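Local structure of malate synthase (Haloferax volcanii, 3OYZ) at residues F10-F14 / A267-L272; G39-D44 / V264-N268; V191-K195 / A390-A394; A363-S369 / I381-W387. The protein catalyses the magnesium-dependent Claisen condensation of glyoxylate with acetyl-CoA and the hydrolysis of the malyl-CoA formed, giving malate and CoA in the glyoxylate cycle. One frame throughout, in Å; residues are numbered along the deposited sequence.

Interaction 1: residues F10-F14 / A267-L272; sequences FVRTF and ANTSPL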
# COMPACT_ATOMS: atom_id res chain seq x y z
N PHE A 10 2.54 22.88 -9.03
CA PHE A 10 3.59 22.03 -8.44
C PHE A 10 4.22 22.80 -7.29
O PHE A 10 4.39 24.03 -7.42
CB PHE A 10 4.71 21.75 -9.44
CG PHE A 10 4.29 20.90 -10.61
CD1 PHE A 10 4.55 19.53 -10.61
CD2 PHE A 10 3.72 21.46 -11.73
CE1 PHE A 10 4.22 18.73 -11.71
CE2 PHE A 10 3.31 20.66 -12.82
CZ PHE A 10 3.57 19.29 -12.80
N VAL A 11 4.61 22.09 -6.23
CA VAL A 11 5.25 22.64 -5.03
C VAL A 11 6.45 21.74 -4.76
O VAL A 11 6.30 20.55 -4.49
CB VAL A 11 4.35 22.77 -3.78
CG1 VAL A 11 5.14 23.07 -2.52
CG2 VAL A 11 3.30 23.85 -3.94
N ARG A 12 7.68 22.29 -4.87
CA ARG A 12 8.89 21.51 -4.62
C ARG A 12 9.26 21.53 -3.17
O ARG A 12 9.82 20.54 -2.69
CB ARG A 12 10.10 22.14 -5.40
CG ARG A 12 9.94 22.04 -6.92
CD ARG A 12 11.04 22.88 -7.62
NE ARG A 12 10.71 24.29 -7.38
CZ ARG A 12 11.51 25.29 -7.76
NH1 ARG A 12 12.67 25.03 -8.36
NH2 ARG A 12 11.09 26.54 -7.60
N THR A 13 9.01 22.64 -2.46
CA THR A 13 9.68 22.82 -1.17
C THR A 13 8.62 23.45 -0.31
O THR A 13 7.92 24.33 -0.80
CB THR A 13 10.87 23.87 -1.32
OG1 THR A 13 10.52 24.75 -2.39
CG2 THR A 13 12.07 23.18 -1.90
N PHE A 14 8.52 23.00 0.93
CA PHE A 14 7.55 23.40 1.93
C PHE A 14 8.47 23.62 3.09
O PHE A 14 8.91 22.65 3.74
CB PHE A 14 6.59 22.18 2.14
CG PHE A 14 5.53 22.36 3.20
CD1 PHE A 14 4.25 22.81 2.88
CD2 PHE A 14 5.76 21.90 4.48
CE1 PHE A 14 3.27 22.96 3.85
CE2 PHE A 14 4.79 21.99 5.44
CZ PHE A 14 3.53 22.50 5.15
N ALA A 267 16.19 20.66 -2.34
CA ALA A 267 14.87 20.19 -2.74
C ALA A 267 14.35 21.04 -3.90
O ALA A 267 13.55 20.57 -4.69
CB ALA A 267 13.89 20.24 -1.53
N ASN A 268 14.80 22.28 -4.06
CA ASN A 268 14.43 23.08 -5.26
C ASN A 268 15.04 22.60 -6.56
O ASN A 268 14.46 22.75 -7.66
CB ASN A 268 14.75 24.57 -5.09
CG ASN A 268 13.63 25.36 -4.47
OD1 ASN A 268 12.45 25.01 -4.60
ND2 ASN A 268 13.99 26.42 -3.73
N THR A 269 16.18 21.95 -6.45
CA THR A 269 16.93 21.51 -7.63
C THR A 269 16.64 20.07 -8.00
O THR A 269 16.61 19.70 -9.17
CB THR A 269 18.48 21.45 -7.32
OG1 THR A 269 18.86 22.55 -6.49
CG2 THR A 269 19.27 21.49 -8.58
N SER A 270 16.44 19.24 -6.99
CA SER A 270 16.26 17.81 -7.24
C SER A 270 15.23 17.42 -8.30
O SER A 270 15.57 16.55 -9.10
CB SER A 270 15.95 17.05 -5.95
OG SER A 270 15.35 15.81 -6.35
N PRO A 271 14.02 18.00 -8.36
CA PRO A 271 13.14 17.42 -9.38
C PRO A 271 13.24 18.05 -10.77
O PRO A 271 12.54 17.61 -11.68
CB PRO A 271 11.74 17.75 -8.82
CG PRO A 271 11.93 19.05 -8.07
CD PRO A 271 13.23 18.78 -7.37
N LEU A 272 14.07 19.08 -10.90
CA LEU A 272 14.44 19.69 -12.17
C LEU A 272 15.21 18.69 -13.02
O LEU A 272 16.11 17.99 -12.56
CB LEU A 272 15.20 21.00 -11.92
CG LEU A 272 14.42 22.07 -11.15
CD1 LEU A 272 15.25 23.32 -11.03
CD2 LEU A 272 13.05 22.45 -11.69
O HOH W 1 11.59 18.78 -4.17

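Interaction 2: residues G39-D44 / V264-N268; sequences GMQAPD and VVEAN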
# COMPACT_ATOMS: atom_id res chain seq x y z
N GLY A 39 15.55 33.44 -4.98
CA GLY A 39 16.04 32.46 -5.94
C GLY A 39 15.93 31.01 -5.43
O GLY A 39 14.92 30.59 -4.85
N MET A 40 16.99 30.24 -5.63
CA MET A 40 16.96 28.82 -5.39
C MET A 40 16.97 28.60 -3.91
O MET A 40 16.65 27.51 -3.44
CB MET A 40 18.14 28.12 -6.07
CG MET A 40 17.83 27.89 -7.52
SD MET A 40 16.58 26.65 -7.91
CE MET A 40 16.80 26.57 -9.69
N GLN A 41 17.28 29.68 -3.18
CA GLN A 41 17.33 29.60 -1.74
C GLN A 41 15.92 29.75 -1.15
O GLN A 41 15.77 29.54 0.05
CB GLN A 41 18.20 30.73 -1.15
CG GLN A 41 19.69 30.37 -0.98
CD GLN A 41 20.49 31.64 -0.74
OE1 GLN A 41 20.98 32.19 -1.70
NE2 GLN A 41 20.51 32.19 0.47
N ALA A 42 14.96 30.22 -1.95
CA ALA A 42 13.63 30.54 -1.38
C ALA A 42 12.64 29.41 -1.71
O ALA A 42 12.66 28.90 -2.81
CB ALA A 42 13.11 31.83 -1.92
N PRO A 43 11.77 29.07 -0.76
CA PRO A 43 10.90 27.88 -0.99
C PRO A 43 9.68 28.21 -1.84
O PRO A 43 9.22 29.35 -1.81
CB PRO A 43 10.61 27.40 0.44
CG PRO A 43 10.55 28.69 1.25
CD PRO A 43 11.72 29.54 0.64
N ASP A 44 9.13 27.26 -2.60
CA ASP A 44 7.82 27.50 -3.23
C ASP A 44 6.74 27.83 -2.18
O ASP A 44 5.85 28.65 -2.40
CB ASP A 44 7.42 26.25 -4.02
CG ASP A 44 8.24 26.09 -5.26
OD1 ASP A 44 8.66 27.14 -5.81
OD2 ASP A 44 8.46 24.93 -5.67
N VAL A 264 16.23 23.56 1.54
CA VAL A 264 15.50 24.30 0.53
C VAL A 264 16.19 24.24 -0.85
O VAL A 264 15.61 23.94 -1.92
CB VAL A 264 15.23 25.75 0.97
CG1 VAL A 264 14.55 26.47 -0.17
CG2 VAL A 264 14.25 25.76 2.11
N VAL A 265 17.50 24.53 -0.82
CA VAL A 265 18.23 24.59 -2.09
C VAL A 265 18.22 23.20 -2.70
O VAL A 265 17.95 23.06 -3.87
CB VAL A 265 19.72 25.05 -1.94
CG1 VAL A 265 20.45 24.92 -3.31
CG2 VAL A 265 19.79 26.49 -1.41
N GLU A 266 18.60 22.17 -1.95
CA GLU A 266 18.61 20.81 -2.53
C GLU A 266 17.24 20.38 -3.11
O GLU A 266 17.10 19.91 -4.24
CB GLU A 266 19.01 19.81 -1.44
CG GLU A 266 20.50 19.88 -1.11
CD GLU A 266 21.38 19.21 -2.18
OE1 GLU A 266 20.94 18.27 -2.87
OE2 GLU A 266 22.53 19.64 -2.38
N ALA A 267 16.19 20.66 -2.34
CA ALA A 267 14.87 20.19 -2.74
C ALA A 267 14.35 21.04 -3.90
O ALA A 267 13.55 20.57 -4.69
CB ALA A 267 13.89 20.24 -1.53
N ASN A 268 14.80 22.28 -4.06
CA ASN A 268 14.43 23.08 -5.26
C ASN A 268 15.04 22.60 -6.56
O ASN A 268 14.46 22.75 -7.66
CB ASN A 268 14.75 24.57 -5.09
CG ASN A 268 13.63 25.36 -4.47
OD1 ASN A 268 12.45 25.01 -4.60
ND2 ASN A 268 13.99 26.42 -3.73

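Interaction 3: residues V191-K195 / A390-A394; sequences VDYTK and ATYQA. With MG (magnesium ion), chain D; PYR (pyruvic acid), chain C.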
# COMPACT_ATOMS: atom_id res chain seq x y z
N VAL A 191 6.51 12.03 11.42
CA VAL A 191 6.98 11.92 12.81
C VAL A 191 5.77 11.64 13.71
O VAL A 191 5.74 10.63 14.41
CB VAL A 191 7.77 13.15 13.30
CG1 VAL A 191 8.36 12.76 14.64
CG2 VAL A 191 8.90 13.43 12.33
N ASP A 192 4.78 12.53 13.70
CA ASP A 192 3.57 12.25 14.46
C ASP A 192 2.82 11.01 13.91
O ASP A 192 2.17 10.29 14.68
CB ASP A 192 2.66 13.46 14.39
CG ASP A 192 3.03 14.53 15.44
OD1 ASP A 192 3.24 14.08 16.57
OD2 ASP A 192 3.18 15.73 15.07
N TYR A 193 3.01 10.70 12.63
CA TYR A 193 2.35 9.51 12.10
C TYR A 193 2.96 8.26 12.69
O TYR A 193 2.26 7.34 13.10
CB TYR A 193 2.54 9.52 10.58
CG TYR A 193 1.87 8.35 9.87
CD1 TYR A 193 0.50 8.40 9.58
CD2 TYR A 193 2.61 7.25 9.44
CE1 TYR A 193 -0.12 7.31 8.88
CE2 TYR A 193 2.02 6.21 8.74
CZ TYR A 193 0.67 6.26 8.42
OH TYR A 193 0.18 5.15 7.75
N THR A 194 4.29 8.22 12.80
CA THR A 194 5.00 7.12 13.48
C THR A 194 4.49 6.87 14.86
O THR A 194 4.28 5.70 15.24
CB THR A 194 6.51 7.44 13.60
OG1 THR A 194 6.99 7.44 12.27
CG2 THR A 194 7.33 6.33 14.39
N LYS A 195 4.27 7.97 15.58
CA LYS A 195 3.65 7.99 16.91
C LYS A 195 2.25 7.34 16.89
O LYS A 195 1.91 6.42 17.63
CB LYS A 195 3.57 9.45 17.38
CG LYS A 195 2.64 9.75 18.57
CD LYS A 195 2.57 11.23 18.99
CE LYS A 195 1.77 12.19 18.12
NZ LYS A 195 0.57 11.54 17.52
N ALA A 390 7.00 16.13 18.48
CA ALA A 390 6.61 14.91 17.73
C ALA A 390 7.69 13.83 17.90
O ALA A 390 7.40 12.65 18.09
CB ALA A 390 6.42 15.26 16.25
N THR A 391 8.95 14.22 17.77
CA THR A 391 10.03 13.27 17.88
C THR A 391 10.03 12.65 19.27
O THR A 391 10.28 11.44 19.46
CB THR A 391 11.42 13.98 17.71
OG1 THR A 391 11.35 14.99 16.70
CG2 THR A 391 12.52 12.98 17.36
N TYR A 392 9.86 13.52 20.26
CA TYR A 392 9.71 13.07 21.60
C TYR A 392 8.56 12.05 21.72
O TYR A 392 8.71 10.97 22.30
CB TYR A 392 9.41 14.33 22.43
CG TYR A 392 9.06 14.01 23.84
CD1 TYR A 392 10.05 13.64 24.73
CD2 TYR A 392 7.75 14.10 24.29
CE1 TYR A 392 9.75 13.36 26.04
CE2 TYR A 392 7.43 13.78 25.61
CZ TYR A 392 8.45 13.42 26.47
OH TYR A 392 8.20 13.12 27.79
N GLN A 393 7.36 12.41 21.25
CA GLN A 393 6.21 11.50 21.37
C GLN A 393 6.52 10.16 20.67
O GLN A 393 6.33 9.05 21.23
CB GLN A 393 4.99 12.20 20.71
CG GLN A 393 4.46 13.38 21.50
CD GLN A 393 4.07 12.95 22.92
OE1 GLN A 393 3.68 11.80 23.18
NE2 GLN A 393 4.21 13.88 23.88
N ALA A 394 7.08 10.24 19.46
CA ALA A 394 7.43 9.00 18.74
C ALA A 394 8.45 8.11 19.41
O ALA A 394 8.36 6.87 19.32
CB ALA A 394 7.87 9.27 17.27
MG MG D . 3.38 16.55 13.38
C PYR C . 5.35 15.58 11.72
O PYR C . 4.59 15.23 12.69
OXT PYR C . 6.04 14.74 11.04
CA PYR C . 5.28 16.91 11.32
O3 PYR C . 4.48 17.74 11.92
CB PYR C . 6.07 17.38 10.15
O HOH W 2 4.83 18.00 14.56
O HOH W 3 2.18 18.13 13.55

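Interaction 4: residues A363-S369 / I381-W387; sequences AIAMTQS and IEKDRMW. With ACO (acetyl coenzyme *a), chain B.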
# COMPACT_ATOMS: atom_id res chain seq x y z
N ALA A 363 12.35 23.39 18.39
CA ALA A 363 13.18 22.48 17.61
C ALA A 363 14.69 22.64 17.86
O ALA A 363 15.21 23.77 17.90
CB ALA A 363 12.86 22.61 16.11
N ILE A 364 15.39 21.51 17.98
CA ILE A 364 16.82 21.46 18.31
C ILE A 364 17.48 20.36 17.49
O ILE A 364 16.82 19.37 17.13
CB ILE A 364 17.06 21.21 19.82
CG1 ILE A 364 16.63 19.79 20.25
CG2 ILE A 364 16.32 22.27 20.64
CD1 ILE A 364 17.11 19.34 21.64
N ALA A 365 18.75 20.54 17.16
CA ALA A 365 19.51 19.45 16.54
C ALA A 365 20.09 18.66 17.72
O ALA A 365 20.76 19.24 18.57
CB ALA A 365 20.60 19.98 15.57
N MET A 366 19.75 17.38 17.86
CA MET A 366 20.32 16.54 18.90
C MET A 366 21.41 15.67 18.30
O MET A 366 21.35 15.34 17.11
CB MET A 366 19.27 15.67 19.57
CG MET A 366 19.73 15.02 20.85
SD MET A 366 18.25 14.25 21.55
CE MET A 366 17.39 15.68 22.22
N THR A 367 22.40 15.33 19.13
CA THR A 367 23.69 14.82 18.65
C THR A 367 24.09 13.50 19.30
O THR A 367 23.98 13.34 20.52
CB THR A 367 24.80 15.88 18.83
OG1 THR A 367 24.62 16.91 17.84
CG2 THR A 367 26.16 15.28 18.65
N GLN A 368 24.48 12.54 18.47
CA GLN A 368 25.19 11.34 18.93
C GLN A 368 26.63 11.44 18.39
O GLN A 368 26.82 11.64 17.18
CB GLN A 368 24.50 10.05 18.48
CG GLN A 368 22.98 10.14 18.52
CD GLN A 368 22.27 9.09 17.68
OE1 GLN A 368 22.45 8.99 16.47
NE2 GLN A 368 21.43 8.30 18.35
N SER A 369 27.59 11.34 19.31
CA SER A 369 29.05 11.46 19.13
C SER A 369 29.81 10.16 19.47
O SER A 369 29.47 9.47 20.45
CB SER A 369 29.60 12.61 19.99
OG SER A 369 28.98 13.87 19.73
N ILE A 381 33.14 11.02 14.81
CA ILE A 381 31.96 11.46 14.07
C ILE A 381 30.84 12.05 14.95
O ILE A 381 30.82 11.83 16.17
CB ILE A 381 31.35 10.32 13.21
CG1 ILE A 381 31.06 9.10 14.08
CG2 ILE A 381 32.22 10.00 12.00
CD1 ILE A 381 30.13 8.08 13.45
N GLU A 382 29.92 12.77 14.30
CA GLU A 382 28.85 13.54 14.94
C GLU A 382 27.56 13.44 14.10
O GLU A 382 27.47 14.03 13.02
CB GLU A 382 29.30 14.99 15.12
CG GLU A 382 28.38 15.91 15.91
CD GLU A 382 29.14 16.98 16.69
OE1 GLU A 382 30.27 17.35 16.29
OE2 GLU A 382 28.62 17.46 17.72
N LYS A 383 26.57 12.67 14.57
CA LYS A 383 25.31 12.43 13.83
C LYS A 383 24.26 13.40 14.36
O LYS A 383 24.04 13.41 15.57
CB LYS A 383 24.87 10.99 14.09
CG LYS A 383 24.38 10.24 12.86
CD LYS A 383 24.18 8.77 13.22
CE LYS A 383 24.17 7.92 11.96
NZ LYS A 383 25.54 7.81 11.41
N ASP A 384 23.66 14.22 13.50
CA ASP A 384 22.66 15.23 13.90
C ASP A 384 21.24 14.83 13.48
O ASP A 384 21.02 14.40 12.36
CB ASP A 384 22.91 16.62 13.27
CG ASP A 384 24.04 17.41 13.93
OD1 ASP A 384 24.90 16.84 14.64
OD2 ASP A 384 24.07 18.63 13.67
N ARG A 385 20.26 15.03 14.35
CA ARG A 385 18.86 14.81 13.99
C ARG A 385 18.03 15.93 14.60
O ARG A 385 18.22 16.25 15.79
CB ARG A 385 18.39 13.47 14.54
CG ARG A 385 17.01 13.08 14.05
CD ARG A 385 16.41 12.00 14.94
NE ARG A 385 15.08 11.69 14.42
CZ ARG A 385 14.36 10.63 14.78
NH1 ARG A 385 14.85 9.78 15.66
NH2 ARG A 385 13.15 10.44 14.28
N MET A 386 17.16 16.56 13.80
CA MET A 386 16.16 17.53 14.29
C MET A 386 15.17 16.82 15.22
O MET A 386 14.60 15.78 14.86
CB MET A 386 15.47 18.23 13.11
CG MET A 386 14.55 19.44 13.43
SD MET A 386 12.87 19.05 14.05
CE MET A 386 12.26 17.99 12.70
N TRP A 387 15.06 17.34 16.45
CA TRP A 387 14.09 16.94 17.46
C TRP A 387 13.08 18.05 17.75
O TRP A 387 13.43 19.25 17.88
CB TRP A 387 14.69 16.54 18.81
CG TRP A 387 15.19 15.12 18.83
CD1 TRP A 387 16.17 14.62 18.04
CD2 TRP A 387 14.79 14.06 19.71
NE1 TRP A 387 16.40 13.30 18.35
CE2 TRP A 387 15.53 12.92 19.34
CE3 TRP A 387 13.82 13.92 20.71
CZ2 TRP A 387 15.37 11.68 19.97
CZ3 TRP A 387 13.68 12.70 21.34
CH2 TRP A 387 14.44 11.60 20.96
N1A ACO B . 14.00 28.98 9.33
C2A ACO B . 14.71 30.13 9.28
N3A ACO B . 16.04 30.12 9.45
C4A ACO B . 16.75 28.98 9.70
C5A ACO B . 15.99 27.71 9.75
C6A ACO B . 14.53 27.77 9.58
N6A ACO B . 13.87 26.58 9.68
N7A ACO B . 16.87 26.73 10.00
C8A ACO B . 18.09 27.31 10.12
N9A ACO B . 18.02 28.63 9.90
C1B ACO B . 19.22 29.54 9.93
C2B ACO B . 20.12 29.07 11.07
O2B ACO B . 19.68 29.68 12.29
C3B ACO B . 21.49 29.52 10.62
O3B ACO B . 21.48 30.92 10.91
P3B ACO B . 22.80 31.87 11.15
O7A ACO B . 22.84 32.57 9.80
O8A ACO B . 23.86 30.83 11.46
O9A ACO B . 22.49 32.75 12.35
C4B ACO B . 21.42 29.30 9.11
O4B ACO B . 20.04 29.45 8.76
C5B ACO B . 21.84 27.88 8.73
O5B ACO B . 21.34 27.01 9.74
P1A ACO B . 21.80 25.48 9.87
O1A ACO B . 23.23 25.29 10.28
O2A ACO B . 21.48 24.89 8.53
O3A ACO B . 20.92 24.72 10.96
P2A ACO B . 21.12 24.95 12.54
O4A ACO B . 21.24 26.44 12.54
O5A ACO B . 22.02 23.85 13.04
O6A ACO B . 19.71 24.56 13.25
CBP ACO B . 17.51 23.47 13.46
CCP ACO B . 18.98 23.34 13.04
CDP ACO B . 17.41 23.83 14.94
CEP ACO B . 16.88 22.09 13.28
CAP ACO B . 16.76 24.55 12.68
OAP ACO B . 17.11 24.31 11.32
C9P ACO B . 15.25 24.48 12.81
O9P ACO B . 14.71 24.81 13.87
N8P ACO B . 14.58 24.03 11.74
C7P ACO B . 13.13 23.95 11.79
C6P ACO B . 12.60 22.80 12.66
C5P ACO B . 11.12 22.72 12.36
O5P ACO B . 10.62 23.50 11.55
N4P ACO B . 10.46 21.75 12.99
C3P ACO B . 9.04 21.47 12.81
C2P ACO B . 8.74 20.92 11.42
S1P ACO B . 8.95 19.19 11.72
C ACO B . 7.57 18.57 12.47
O ACO B . 6.73 19.27 13.01
CH3 ACO B . 7.44 17.08 12.50

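Interaction 1: residues F10-F14 / A267-L272
A buried arginine generally needs acceptors for its donors, and R12 illustrates how they are found. Its NH1 gives a hydrogen bond to the backbone carbonyl O of N268, 3.0 Å away, an oxygen near the C-terminal end of helix 261-269. NE forms a salt bridge with D44, and NH2 reaches Q412 of the second subunit, so each guanidinium nitrogen is served. OD1 of N268 lies over one face of the guanidinium, 3.3 Å from R12 CZ, but is held by another donor: OG1 of T13, at 2.9 Å. N268 ND2 donates to M40 O and A42 O. The T13 hydroxyl also pairs with the backbone nitrogen of D44. The setting is the TIM barrel: residues 13-14 begin the first barrel strand, and helix 261-269 follows the eighth, 255-258, so the first and last units of the barrel meet here. One ordered water bridges the backbones, donating to R12 O (2.9 Å) and A267 O (2.7 Å). Apolar contacts flank this network, with T13 CG2 3.5 Å from A267 CB and R12 CG 3.8 Å from P271 CG. A type I turn from T269 to L272, with L272 N bonded to T269 O at 3.1 Å, brings P271 back against the arginine.

Interaction 2: residues G39-D44 / V264-N268
Residues 39-44 run as a loop with a short 3-10 segment at 40-41, where A42 N bonds to G39 O at 2.9 Å, and they pass along one side of a regular helical turn, V264-N268, closed by N268 N to V264 O at 2.8 Å. The backbones come close, with the CA atoms of Q41 and V265 5.1 Å apart and those of P43 and V264 at 6.0 Å. Near this approach V265 CA makes a CA-H...O contact of 3.6 Å with M40 O. That carbonyl has a stronger partner too: the side chain of N268 starts toward the loop, and its ND2 donates both to M40 O (2.9 Å) and to A42 O (3.0 Å), so one side chain binds two backbone oxygens flanking Q41. Around these bonds the packing is largely apolar: V264 CG1 lies 4.1 Å from P43 CB and also abuts Q41 O at 3.3 Å, Q41 CG meets V265 CG2 at 3.9 Å, and M40 SD rests 4.0 Å from N268 CB. The carboxylate of D44 is engaged in salt bridges with R8 and R12 of its own chain and with R409 of the second subunit, whose Q412 also binds G39 O. The pattern belongs to the TIM barrel: an alpha-beta connection, leading from helix 29-36 into the second strand, 45-49, is pinned to the helix following the eighth strand, where the barrel closes on itself.

Interaction 3: residues V191-K195 / A390-A394
This is close helix-helix packing beside the active site, between helix 190-197, which follows barrel strand 183-188 of the TIM barrel, and helix 389-395 from the C-terminal part of the chain. The two segments run nearly parallel, their axes 8.1 Å apart and crossing at 23°, and small residues make such proximity possible: the CA atoms of K195 and A394 are only 4.3 Å apart. V191 CG1 packs 3.6 Å from A390 CB and more loosely against A394 CB (4.4 Å), while T194 CG2 approaches A394 CB at 4.2 Å. The interface between the segments is therefore mostly apolar, with no polar bond across it; the polar work is done on the ligand side of helix 190-197. There the first turn presents its backbone amides to pyruvate, which occupies the glyoxylate site: V191 N bonds to PYR OXT at 2.8 Å and D192 N to PYR O at 2.9 Å. E158 completes the magnesium sphere together with D192, two pyruvate oxygens and two waters. D388, the predicted proton acceptor, immediately precedes helix 389-395, and T391 OG1 is hydrogen-bonded to its backbone nitrogen. The D192 carboxylate joins both themes, for OD2 binds magnesium at 1.9 Å while OD1 lies 3.4 Å from A390 CB.

Interaction 4: residues A363-S369 / I381-W387
Six backbone hydrogen bonds join strands 364-369 and 382-387 into a two-stranded antiparallel ribbon. They come in reciprocal pairs: I364 N to W387 O (3.0 Å) and W387 N to I364 O (2.8 Å), M366 N to R385 O (2.8 Å) and R385 N to M366 O (3.0 Å), Q368 N to K383 O (3.1 Å) and K383 N to Q368 O (2.8 Å). In the intervening non-hydrogen-bonded pairs, A365 with M386, T367 with D384 and S369 with E382, the strands draw closer, to a CA-CA distance of 4.5 Å for A365 and M386. T367 OG1 adds a weak hydrogen bond to D384 OD1 at 3.2 Å, but the main partner of that carboxylate is R236, an acetyl-CoA-binding residue; R385, on the other face, forms a salt bridge with D233 and a hydrogen bond to the carbonyl of G204. The face carrying I364, M366 and W387 packs on helix 343-358. Here M366 SD sits over the five-membered ring of W387, 3.8 Å from its centroid, a Met-aromatic contact. At the ribbon's inner end, A363 CB touches M386 SD (4.1 Å), and the substrate acetyl-CoA lies against both residues, C6P of ACO 3.5 Å from A363 CB and CEP 3.5 Å from M386 CG. The chemistry thus changes along the ribbon, from polar and exposed at S369 and E382 to apolar where it packs against the pantetheine arm of acetyl-CoA.

Overall arrangement
The four contacts show how chemistry follows position. Interactions 1 and 2 are buried, share A267 and N268 of helix 261-269, and form one polar network at the barrel closure, tied together by D44 and bordered by the second subunit. Interactions 3 and 4 lie elsewhere, their centres about 23 to 26 Å from those of the first two, and hold the C-terminal elements near the ligands. Interaction 3 is buried and mostly apolar between its helices, with metal chemistry at its margin; interaction 4 is mainly backbone-bonded and only partly buried. These two touch, Y392 meeting W387, because strand 382-387 leads directly into helix 389-395, bracketing D388.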